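Local coordinates for protein acyl-CoA thioesterase II TesB2 (Mycobacterium marinum, PDB 3U0A) that probably hydrolyses fatty acyl-CoA thioesters to free fatty acids and coenzyme A, as a member of the C/M/P thioester hydrolase family built from two hotdog domains, at residues E8-L13 with G38-G43; E150-R155 with A194-L199; D180-P183 with L188-C191; R229-R232 with W236-Y239; K256-T259 with E263-A266. All coordinates share one frame; numbering follows the deposited sequence.

Contact 5, buried, is the most extensive of the five and is made by strand pairing, a bulged hairpin with four hydrogen bonds; contact 4, partly buried, lies beside it, centres about 5 Å apart, joining the loop before strand 237-247 to that strand by apolar packing. Contacts 2 and 3 both use helix 186-200. Contact 2 is buried and rests on a methionine against an indole, whereas contact 3, also buried, adds a histidine-to-carbonyl bond and has an exposed proline at its border. Contact 1, partly buried, belongs to the N-terminal hotdog helix 34-51, which touches helix 186-200 through Gly39, Ala42, Tyr195 and Asp198. Contacts 1 and 5 lie on opposite sides of the chain's centre.

Contact 1: E8-L13 with G38-G43; sequences EEILDL and GGHVAG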
# COMPACT_ATOMS: atom_id res chain seq x y z
N GLU A 8 17.73 -17.47 -4.52
CA GLU A 8 17.15 -18.72 -4.01
C GLU A 8 17.45 -18.96 -2.54
O GLU A 8 16.75 -19.73 -1.86
CB GLU A 8 17.70 -19.90 -4.83
CG GLU A 8 17.17 -19.93 -6.25
CD GLU A 8 18.26 -19.97 -7.31
OE1 GLU A 8 19.03 -18.95 -7.43
OE2 GLU A 8 18.30 -21.01 -8.03
N GLU A 9 18.49 -18.30 -2.05
CA GLU A 9 18.81 -18.37 -0.63
C GLU A 9 17.79 -17.66 0.23
O GLU A 9 17.70 -17.94 1.43
CB GLU A 9 20.22 -17.83 -0.35
N ILE A 10 16.98 -16.77 -0.36
CA ILE A 10 15.91 -16.14 0.41
C ILE A 10 14.95 -17.20 0.91
O ILE A 10 14.37 -17.07 1.96
CB ILE A 10 15.15 -15.06 -0.39
CG1 ILE A 10 16.05 -13.87 -0.62
CG2 ILE A 10 13.94 -14.55 0.37
CD1 ILE A 10 15.31 -12.59 -0.60
N LEU A 11 14.80 -18.27 0.15
CA LEU A 11 13.86 -19.32 0.48
C LEU A 11 14.41 -20.29 1.53
O LEU A 11 13.65 -21.03 2.12
CB LEU A 11 13.44 -20.07 -0.79
CG LEU A 11 12.16 -19.54 -1.46
CD1 LEU A 11 12.20 -18.05 -1.79
CD2 LEU A 11 11.92 -20.37 -2.70
N ASP A 12 15.71 -20.24 1.79
CA ASP A 12 16.38 -21.15 2.72
C ASP A 12 16.18 -20.66 4.15
O ASP A 12 16.85 -19.74 4.59
CB ASP A 12 17.89 -21.25 2.33
CG ASP A 12 18.72 -22.25 3.23
OD1 ASP A 12 18.14 -23.27 3.74
OD2 ASP A 12 19.97 -22.03 3.39
N LEU A 13 15.24 -21.27 4.86
CA LEU A 13 14.96 -20.95 6.27
C LEU A 13 15.06 -22.20 7.13
O LEU A 13 14.52 -23.23 6.77
CB LEU A 13 13.54 -20.43 6.44
CG LEU A 13 13.13 -19.01 6.05
CD1 LEU A 13 11.65 -18.91 6.43
CD2 LEU A 13 13.96 -17.93 6.71
N GLY A 38 17.67 -5.05 3.95
CA GLY A 38 16.23 -4.85 4.09
C GLY A 38 15.38 -5.70 3.16
O GLY A 38 14.42 -6.30 3.59
N GLY A 39 15.75 -5.78 1.88
CA GLY A 39 15.01 -6.59 0.92
C GLY A 39 15.05 -8.08 1.21
O GLY A 39 14.06 -8.77 1.01
N HIS A 40 16.21 -8.55 1.65
CA HIS A 40 16.42 -9.93 2.11
C HIS A 40 15.50 -10.26 3.26
O HIS A 40 14.71 -11.20 3.18
CB HIS A 40 17.89 -10.12 2.53
CG HIS A 40 18.32 -11.56 2.73
ND1 HIS A 40 18.64 -12.39 1.70
CD2 HIS A 40 18.52 -12.31 3.90
CE1 HIS A 40 19.00 -13.60 2.19
NE2 HIS A 40 18.93 -13.55 3.53
N VAL A 41 15.59 -9.45 4.30
CA VAL A 41 14.82 -9.62 5.51
C VAL A 41 13.33 -9.63 5.20
O VAL A 41 12.60 -10.44 5.74
CB VAL A 41 15.16 -8.53 6.56
CG1 VAL A 41 14.22 -8.57 7.75
CG2 VAL A 41 16.60 -8.71 7.04
N ALA A 42 12.89 -8.74 4.32
CA ALA A 42 11.47 -8.65 3.98
C ALA A 42 11.02 -9.90 3.28
O ALA A 42 9.95 -10.43 3.54
CB ALA A 42 11.21 -7.45 3.10
N GLY A 43 11.88 -10.37 2.37
CA GLY A 43 11.59 -11.54 1.57
C GLY A 43 11.52 -12.74 2.45
O GLY A 43 10.62 -13.56 2.30
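Ile10 reaches from the N-terminal segment onto helix 34-51, the central helix of the N-terminal hotdog domain, and packs against the helix surface formed by Gly39, His40 and Gly43. The tight part of the contact is the approach to Gly43. Ile10 CG2 lies 3.7 Å from Gly43 C, and the CA atoms of Ile10 and Gly43 are 6.4 Å apart. Gly43 presents bare backbone where Ile10 arrives, so the isoleucine can settle directly on the main chain of the helix. Its CD1 continues along the same surface to Gly39, whose O is 4.3 Å away.

The other flank is looser. The imidazole of His40 is partly exposed and meets the isoleucine obliquely, the two side chains sliding past one another in opposite directions. With CG anti to its own backbone N (chi1 -167°), the histidine swings out from the helix toward the 8-13 segment. Residues 8-11 coil with helical backbone angles but without a regular helical bonding pattern, and Glu9, partly exposed, is modelled only as far as CB.

No hydrogen bond joins the two segments themselves. The polar attachment to the helix comes one residue further along it, where Gln44 NE2 bonds to Ile10 O, while Leu13 O is held by Arg51. On the far side of the coil Leu11 packs on Leu188 and Cys191, bringing the 8-13 segment against helix 186-200 as well. At the solvent flank, the closest approach to the imidazole is Ile10 CG1 to His40 ND1, 3.8 Å.

Contact 2: E150-R155 with A194-L199; sequences EEWDVR and AYMSDL
A methionine laid flat across an indole is the striking feature here: Met196 covers both rings of Trp152 from one face. Its SD stands over the five-membered ring, 3.5 Å from the centroid and only 6° off the normal, a Met-aromatic contact. CG, the methylene next to the sulfur on the helix side, sits directly over the face of the six-membered ring, 3.6 Å from its centroid, a CH-pi contact. The sulfur and the methylene thus divide the bicyclic surface between them. Bends at chi2 (-76°) and chi3 (-69°) fold the chain so that it runs over the indole, and the terminal methyl turns on toward the strand, where Met196 CE lies 4.2 Å from Val154 CG2.

The contact lays helix 186-200, the central helix of the second hotdog domain, against strand 152-156, which is the outermost strand of its sheet within this chain. Trp152 and Val154 both direct their side chains to the helix, and Asp153 between them points away. There Asp153 OD1 accepts a hydrogen bond from Arg155 NH2 at 3.0 Å, part of a salt bridge, with the donor lying nearly in line with the C-O bond; the second carboxylate oxygen of Asp153 pairs with Arg179.

Several neighbours fix the two partners. His178 meets the Trp152 indole edge-to-face and also bonds to Glu151 OE1, while Phe149 packs on Met196. On other sides of the helix, Ser197 OG is hydrogen-bonded to Tyr239 OH, and Asp198 OD1 to His223 ND1.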
# COMPACT_ATOMS: atom_id res chain seq x y z
N GLU A 150 24.48 -8.17 -10.39
CA GLU A 150 25.19 -9.24 -11.11
C GLU A 150 24.35 -10.41 -11.68
O GLU A 150 24.62 -10.86 -12.81
CB GLU A 150 26.26 -9.81 -10.17
CG GLU A 150 27.36 -10.67 -10.81
CD GLU A 150 28.05 -11.56 -9.77
OE1 GLU A 150 27.98 -11.24 -8.55
OE2 GLU A 150 28.67 -12.58 -10.17
N GLU A 151 23.38 -10.92 -10.92
CA GLU A 151 22.46 -12.02 -11.37
C GLU A 151 21.48 -11.54 -12.42
O GLU A 151 20.84 -12.36 -13.08
CB GLU A 151 21.59 -12.54 -10.22
CG GLU A 151 22.27 -13.38 -9.16
CD GLU A 151 21.27 -13.77 -8.05
OE1 GLU A 151 20.46 -14.73 -8.25
OE2 GLU A 151 21.28 -13.08 -6.98
N TRP A 152 21.35 -10.22 -12.56
CA TRP A 152 20.26 -9.60 -13.28
C TRP A 152 20.72 -8.79 -14.45
O TRP A 152 21.81 -8.26 -14.48
CB TRP A 152 19.48 -8.68 -12.36
CG TRP A 152 18.96 -9.34 -11.12
CD1 TRP A 152 19.58 -9.48 -9.90
CD2 TRP A 152 17.65 -9.97 -10.95
NE1 TRP A 152 18.77 -10.14 -9.02
CE2 TRP A 152 17.61 -10.46 -9.60
CE3 TRP A 152 16.57 -10.18 -11.77
CZ2 TRP A 152 16.51 -11.12 -9.10
CZ3 TRP A 152 15.48 -10.85 -11.27
CH2 TRP A 152 15.44 -11.31 -9.96
N ASP A 153 19.82 -8.69 -15.40
CA ASP A 153 19.88 -7.82 -16.51
C ASP A 153 18.98 -6.65 -16.20
O ASP A 153 17.81 -6.83 -15.90
CB ASP A 153 19.29 -8.54 -17.71
CG ASP A 153 20.31 -8.87 -18.72
OD1 ASP A 153 20.37 -8.10 -19.70
OD2 ASP A 153 21.05 -9.86 -18.53
N VAL A 154 19.51 -5.45 -16.31
CA VAL A 154 18.75 -4.27 -15.92
C VAL A 154 18.92 -3.18 -16.96
O VAL A 154 20.03 -2.85 -17.31
CB VAL A 154 19.21 -3.76 -14.56
CG1 VAL A 154 18.23 -2.71 -14.05
CG2 VAL A 154 19.35 -4.94 -13.58
N ARG A 155 17.82 -2.64 -17.49
CA ARG A 155 17.94 -1.70 -18.61
C ARG A 155 17.00 -0.56 -18.36
O ARG A 155 15.79 -0.78 -18.24
CB ARG A 155 17.64 -2.39 -19.93
CG ARG A 155 18.56 -3.57 -20.19
CD ARG A 155 18.55 -4.11 -21.62
NE ARG A 155 19.32 -5.35 -21.64
CZ ARG A 155 19.52 -6.15 -22.69
NH1 ARG A 155 19.04 -5.85 -23.89
NH2 ARG A 155 20.24 -7.26 -22.54
N ALA A 194 9.76 -9.03 -5.62
CA ALA A 194 9.62 -8.19 -4.45
C ALA A 194 11.00 -7.67 -4.02
O ALA A 194 11.16 -6.51 -3.61
CB ALA A 194 8.93 -8.95 -3.31
N TYR A 195 12.01 -8.54 -4.18
CA TYR A 195 13.39 -8.17 -3.90
C TYR A 195 13.90 -7.06 -4.82
O TYR A 195 14.44 -6.03 -4.36
CB TYR A 195 14.29 -9.42 -4.04
CG TYR A 195 15.75 -9.16 -3.76
CD1 TYR A 195 16.19 -8.97 -2.48
CD2 TYR A 195 16.69 -9.06 -4.78
CE1 TYR A 195 17.51 -8.73 -2.19
CE2 TYR A 195 18.03 -8.82 -4.51
CZ TYR A 195 18.43 -8.65 -3.21
OH TYR A 195 19.73 -8.40 -2.88
N MET A 196 13.74 -7.26 -6.13
CA MET A 196 14.21 -6.23 -7.09
C MET A 196 13.50 -4.90 -6.93
O MET A 196 14.12 -3.86 -7.10
CB MET A 196 14.12 -6.71 -8.52
CG MET A 196 15.20 -7.72 -8.86
SD MET A 196 16.80 -6.96 -9.11
CE MET A 196 16.55 -6.05 -10.64
N SER A 197 12.20 -4.94 -6.59
CA SER A 197 11.45 -3.69 -6.30
C SER A 197 12.02 -3.01 -5.05
O SER A 197 12.33 -1.83 -5.05
CB SER A 197 9.95 -3.93 -6.14
OG SER A 197 9.28 -2.81 -5.58
N ASP A 198 12.22 -3.77 -4.00
CA ASP A 198 12.88 -3.20 -2.84
C ASP A 198 14.26 -2.57 -3.13
O ASP A 198 14.68 -1.70 -2.39
CB ASP A 198 12.96 -4.23 -1.69
CG ASP A 198 11.63 -4.39 -0.96
OD1 ASP A 198 10.76 -3.50 -1.11
OD2 ASP A 198 11.44 -5.40 -0.25
N LEU A 199 14.95 -3.02 -4.20
CA LEU A 199 16.25 -2.44 -4.59
C LEU A 199 16.11 -1.26 -5.51
O LEU A 199 17.01 -0.45 -5.56
CB LEU A 199 17.17 -3.44 -5.31
CG LEU A 199 17.54 -4.70 -4.55
CD1 LEU A 199 18.67 -5.47 -5.22
CD2 LEU A 199 17.90 -4.41 -3.09

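Contact 3: D180-P183 with L188-C191; sequences DPLP and LHIC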
# COMPACT_ATOMS: atom_id res chain seq x y z
N ASP A 180 19.89 -16.17 -15.40
CA ASP A 180 19.88 -17.62 -15.50
C ASP A 180 18.50 -18.11 -15.15
O ASP A 180 17.84 -17.50 -14.31
CB ASP A 180 20.87 -18.27 -14.50
CG ASP A 180 22.34 -18.06 -14.86
OD1 ASP A 180 22.70 -17.42 -15.89
OD2 ASP A 180 23.14 -18.59 -14.06
N PRO A 181 18.09 -19.24 -15.76
CA PRO A 181 16.76 -19.81 -15.53
C PRO A 181 16.62 -20.16 -14.07
O PRO A 181 17.61 -20.54 -13.44
CB PRO A 181 16.74 -21.09 -16.38
CG PRO A 181 17.87 -20.96 -17.33
CD PRO A 181 18.91 -20.10 -16.64
N LEU A 182 15.39 -20.04 -13.57
CA LEU A 182 15.06 -20.25 -12.19
C LEU A 182 14.22 -21.51 -12.05
O LEU A 182 13.53 -21.92 -12.97
CB LEU A 182 14.23 -19.05 -11.68
CG LEU A 182 14.93 -17.70 -11.65
CD1 LEU A 182 13.99 -16.52 -11.65
CD2 LEU A 182 15.84 -17.66 -10.42
N PRO A 183 14.20 -22.10 -10.87
CA PRO A 183 13.21 -23.13 -10.57
C PRO A 183 11.78 -22.65 -10.83
O PRO A 183 11.50 -21.42 -10.82
CB PRO A 183 13.39 -23.37 -9.08
CG PRO A 183 14.77 -22.92 -8.77
CD PRO A 183 15.13 -21.87 -9.76
N LEU A 188 9.29 -18.33 -5.24
CA LEU A 188 10.62 -17.83 -5.56
C LEU A 188 10.54 -16.66 -6.54
O LEU A 188 11.36 -15.75 -6.49
CB LEU A 188 11.50 -18.95 -6.17
CG LEU A 188 12.88 -18.53 -6.70
CD1 LEU A 188 13.79 -18.06 -5.58
CD2 LEU A 188 13.54 -19.65 -7.46
N HIS A 189 9.58 -16.72 -7.44
CA HIS A 189 9.42 -15.67 -8.41
C HIS A 189 8.89 -14.43 -7.75
O HIS A 189 9.41 -13.36 -7.97
CB HIS A 189 8.57 -16.14 -9.61
CG HIS A 189 9.29 -17.16 -10.48
ND1 HIS A 189 9.82 -16.85 -11.65
CD2 HIS A 189 9.61 -18.49 -10.24
CE1 HIS A 189 10.44 -17.92 -12.15
NE2 HIS A 189 10.30 -18.92 -11.29
N ILE A 190 7.87 -14.59 -6.91
CA ILE A 190 7.29 -13.48 -6.15
C ILE A 190 8.39 -12.77 -5.33
O ILE A 190 8.54 -11.56 -5.42
CB ILE A 190 6.07 -13.96 -5.30
CG1 ILE A 190 4.90 -14.35 -6.21
CG2 ILE A 190 5.55 -12.87 -4.40
CD1 ILE A 190 3.97 -15.38 -5.58
N CYS A 191 9.20 -13.55 -4.60
CA CYS A 191 10.33 -13.02 -3.84
C CYS A 191 11.36 -12.32 -4.72
O CYS A 191 11.88 -11.28 -4.37
CB CYS A 191 11.01 -14.13 -3.03
SG CYS A 191 10.05 -14.70 -1.59
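The imidazole of His189 takes the carbonyl oxygen of Pro183 at its edge, in the plane of the ring, while Leu182 CD1 approaches the same ring obliquely, 3.8 Å from His189 CE1. Both contacts join the loop between strand 171-178 and the hotdog helix 186-200 to the first turns of that helix. NE2 of His189 donates to Pro183 O over 2.8 Å, with an N-H...O angle of 154°. The nitrogen lies close to the extension of the carbonyl bond, and so the ring and the proline main chain fix each other's position. At the other ring nitrogen ND1 is bonded to the backbone N of Ala233, which probably leaves the histidine neutral with its proton on NE2; bonds at both ring nitrogens hold the ring's rotation.

Beside this polar link runs an apolar one, in which Leu182 CD2 meets Leu188 CD2 at 4.2 Å. Leu188 extends with CG anti to the backbone N (chi1 174°), which carries that methyl to the exposed pyrrolidine of Pro183. Arg232 NH2 and Asp234 OD2 grip Leu182 O and Leu182 N. The closest apolar approach is Pro183 CD to Leu188 CD2, 3.6 Å.

Contact 4: R229-R232 with W236-Y239; sequences RGFR and WLLY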
# COMPACT_ATOMS: atom_id res chain seq x y z
N ARG A 229 -1.11 -11.64 -11.12
CA ARG A 229 -1.11 -12.72 -12.13
C ARG A 229 0.24 -13.38 -12.13
O ARG A 229 1.23 -12.79 -11.71
CB ARG A 229 -1.39 -12.17 -13.54
CG ARG A 229 -2.81 -11.68 -13.73
CD ARG A 229 -2.90 -10.78 -14.94
NE ARG A 229 -4.22 -10.15 -15.05
CZ ARG A 229 -4.56 -8.93 -14.59
NH1 ARG A 229 -3.68 -8.13 -13.98
NH2 ARG A 229 -5.81 -8.52 -14.74
N GLY A 230 0.29 -14.61 -12.59
CA GLY A 230 1.55 -15.33 -12.69
C GLY A 230 2.48 -14.75 -13.73
O GLY A 230 2.04 -14.22 -14.77
N PHE A 231 3.77 -14.85 -13.45
CA PHE A 231 4.81 -14.34 -14.33
C PHE A 231 6.07 -15.20 -14.13
O PHE A 231 6.06 -16.14 -13.34
CB PHE A 231 5.12 -12.87 -13.97
CG PHE A 231 5.64 -12.70 -12.56
CD1 PHE A 231 4.77 -12.55 -11.50
CD2 PHE A 231 7.00 -12.73 -12.31
CE1 PHE A 231 5.24 -12.42 -10.21
CE2 PHE A 231 7.49 -12.61 -11.03
CZ PHE A 231 6.61 -12.45 -9.97
N ARG A 232 7.14 -14.85 -14.81
CA ARG A 232 8.44 -15.44 -14.57
C ARG A 232 9.54 -14.39 -14.47
O ARG A 232 9.71 -13.59 -15.39
CB ARG A 232 8.75 -16.41 -15.69
CG ARG A 232 7.99 -17.73 -15.60
CD ARG A 232 8.66 -18.85 -16.39
NE ARG A 232 9.99 -19.18 -15.86
CZ ARG A 232 10.26 -20.13 -14.96
NH1 ARG A 232 9.30 -20.88 -14.45
NH2 ARG A 232 11.52 -20.31 -14.57
N TRP A 236 11.68 -11.19 -19.31
CA TRP A 236 11.61 -9.74 -19.16
C TRP A 236 10.35 -9.27 -18.44
O TRP A 236 9.22 -9.67 -18.78
CB TRP A 236 11.72 -9.04 -20.52
CG TRP A 236 13.12 -9.06 -21.09
CD1 TRP A 236 13.56 -9.72 -22.22
CD2 TRP A 236 14.31 -8.34 -20.59
NE1 TRP A 236 14.88 -9.49 -22.43
CE2 TRP A 236 15.40 -8.68 -21.50
CE3 TRP A 236 14.56 -7.50 -19.51
CZ2 TRP A 236 16.69 -8.20 -21.32
CZ3 TRP A 236 15.86 -7.02 -19.33
CH2 TRP A 236 16.91 -7.37 -20.23
N LEU A 237 10.59 -8.45 -17.41
CA LEU A 237 9.56 -7.67 -16.71
C LEU A 237 9.84 -6.17 -16.92
O LEU A 237 10.98 -5.73 -16.78
CB LEU A 237 9.57 -7.99 -15.22
CG LEU A 237 9.38 -9.44 -14.83
CD1 LEU A 237 9.76 -9.64 -13.38
CD2 LEU A 237 7.96 -9.92 -15.14
N LEU A 238 8.80 -5.41 -17.26
CA LEU A 238 8.91 -3.96 -17.29
C LEU A 238 8.33 -3.34 -16.03
O LEU A 238 7.17 -3.57 -15.67
CB LEU A 238 8.19 -3.38 -18.48
CG LEU A 238 7.98 -1.85 -18.53
CD1 LEU A 238 9.28 -1.13 -18.84
CD2 LEU A 238 6.94 -1.54 -19.57
N TYR A 239 9.17 -2.56 -15.37
CA TYR A 239 8.77 -1.86 -14.21
C TYR A 239 8.45 -0.43 -14.58
O TYR A 239 9.33 0.36 -14.84
CB TYR A 239 9.87 -1.82 -13.19
CG TYR A 239 9.34 -1.77 -11.79
CD1 TYR A 239 7.99 -1.48 -11.50
CD2 TYR A 239 10.19 -2.01 -10.73
CE1 TYR A 239 7.53 -1.47 -10.18
CE2 TYR A 239 9.74 -1.99 -9.41
CZ TYR A 239 8.43 -1.74 -9.12
OH TYR A 239 8.09 -1.78 -7.78
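Leu237 CD2 is the methyl on which this contact turns, touching Phe231 and the backbone of Arg232 at once. It lies 4.1 Å from Phe231 CD2, meeting the phenyl ring obliquely, and is equally distant, 4.1 Å, from Arg232 O. The two side chains cross at about a right angle. Phe231 places its CG between its own backbone N and carbonyl carbon (chi1 62°), which turns the ring inward from the loop, and Arg229 O comes to the edge of that ring in its plane.

The segments lie at the end of the loop, residues 228-236, that carries the chain from strand 217-227 to strand 237-247 in the second hotdog domain; strands 264-275 and 250-259 lie between the two in the sheet. Leu237 starts the new strand and is tied by backbone bonds to Phe176, while Leu238 is bonded likewise to Phe258. Helix 186-200 covers the phenyl ring through His189 and Leu193, and Thr259 also packs on it.

Farther out, the guanidinium of Arg232 leads away from Leu237 and is anchored by salt bridges to Asp234 and Asp184. Arg229 bonds through NH1 to Leu264 O and to Ser245 OG of the second subunit.

Contact 5: K256-T259 with E263-A266; sequences KIFT and ELVA. With SO4 (sulfate ion), chain L.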
# COMPACT_ATOMS: atom_id res chain seq x y z
N LYS A 256 3.99 -0.40 -11.35
CA LYS A 256 3.31 -1.57 -11.89
C LYS A 256 4.29 -2.38 -12.71
O LYS A 256 5.15 -1.84 -13.36
CB LYS A 256 2.15 -1.16 -12.79
CG LYS A 256 1.39 0.04 -12.31
CD LYS A 256 -0.06 -0.03 -12.77
CE LYS A 256 -0.89 1.11 -12.16
NZ LYS A 256 -0.58 2.44 -12.75
N ILE A 257 4.15 -3.68 -12.68
CA ILE A 257 5.08 -4.54 -13.35
C ILE A 257 4.36 -5.36 -14.39
O ILE A 257 3.33 -5.98 -14.11
CB ILE A 257 5.82 -5.41 -12.32
CG1 ILE A 257 6.81 -4.56 -11.56
CG2 ILE A 257 6.60 -6.51 -13.00
CD1 ILE A 257 6.72 -4.71 -10.07
N PHE A 258 4.86 -5.31 -15.62
CA PHE A 258 4.26 -6.05 -16.72
C PHE A 258 5.26 -7.06 -17.28
O PHE A 258 6.47 -6.86 -17.20
CB PHE A 258 3.90 -5.13 -17.85
CG PHE A 258 2.93 -4.10 -17.49
CD1 PHE A 258 1.61 -4.26 -17.82
CD2 PHE A 258 3.33 -2.92 -16.91
CE1 PHE A 258 0.68 -3.27 -17.54
CE2 PHE A 258 2.43 -1.93 -16.63
CZ PHE A 258 1.09 -2.10 -16.93
N THR A 259 4.72 -8.14 -17.84
CA THR A 259 5.52 -9.04 -18.66
C THR A 259 5.71 -8.37 -20.01
O THR A 259 5.05 -7.35 -20.31
CB THR A 259 4.82 -10.40 -18.88
OG1 THR A 259 3.70 -10.23 -19.75
CG2 THR A 259 4.34 -10.99 -17.55
N GLU A 263 1.07 -8.33 -19.88
CA GLU A 263 0.26 -8.69 -18.74
C GLU A 263 0.71 -7.93 -17.50
O GLU A 263 1.88 -7.98 -17.15
CB GLU A 263 0.37 -10.18 -18.44
CG GLU A 263 -0.12 -11.12 -19.52
CD GLU A 263 -1.66 -11.19 -19.64
OE1 GLU A 263 -2.35 -11.46 -18.62
OE2 GLU A 263 -2.18 -11.01 -20.79
N LEU A 264 -0.23 -7.26 -16.84
CA LEU A 264 0.02 -6.60 -15.56
C LEU A 264 -0.01 -7.66 -14.47
O LEU A 264 -1.02 -8.32 -14.28
CB LEU A 264 -1.05 -5.51 -15.32
CG LEU A 264 -1.12 -4.86 -13.94
CD1 LEU A 264 0.19 -4.17 -13.59
CD2 LEU A 264 -2.25 -3.87 -13.95
N VAL A 265 1.11 -7.81 -13.76
CA VAL A 265 1.31 -8.93 -12.86
C VAL A 265 1.52 -8.54 -11.42
O VAL A 265 1.26 -9.37 -10.56
CB VAL A 265 2.51 -9.80 -13.33
CG1 VAL A 265 2.27 -10.28 -14.76
CG2 VAL A 265 3.82 -9.04 -13.26
N ALA A 266 1.98 -7.30 -11.16
CA ALA A 266 2.11 -6.74 -9.79
C ALA A 266 2.08 -5.20 -9.71
O ALA A 266 2.44 -4.50 -10.67
CB ALA A 266 3.35 -7.30 -9.08
S SO4 L . -1.33 6.17 -11.71
O1 SO4 L . -1.47 5.00 -10.80
O2 SO4 L . -1.70 7.46 -10.98
O3 SO4 L . 0.07 6.18 -12.26
O4 SO4 L . -2.33 5.97 -12.83
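With CG of Phe258 anti to the carbonyl carbon (chi1 -61°) and CG of Leu264 anti to the backbone N (chi1 170°), ring and isobutyl group cross obliquely on the face that the register gives them both. Leu264 CD1 stands over one face of the phenyl ring, 4.2 Å from its centroid, a CH-pi contact offset toward the rim, and Leu264 CB lies 3.6 Å from Phe258 CE1. Ile257 and Ala266 share the other face of the sheet; Val265, turned out of the regular pattern by a bulge, brings CG2 to 3.8 Å from Ile257 CG2.

These residues belong to the antiparallel hairpin of strands 250-259 and 264-275 in the second hotdog domain, and it contains a classic beta bulge: Val265 and Ala266 both stand opposite Ile257. The bulge is bound at both ends of that one residue. Val265 N donates to Ile257 O at 2.9 Å, almost straight at 174°, while Ile257 N donates to Ala266 O at 2.8 Å. Toward the turn, Thr259 N bonds to Glu263 O, and the hydroxyl OG1 of Thr259 accepts from Glu263 N at 3.2 Å, closing the hairpin end with a side-chain bond.

Leu193 of helix 186-200 packs on Ile257 and Ala266, whereas Phe258 is covered by Met123 and Pro124. The Lys256 side chain leads away from the hairpin, and its NZ makes a weak hydrogen bond to O1 of a sulfate ion, probably from the crystallisation liquor, which Lys168 also binds.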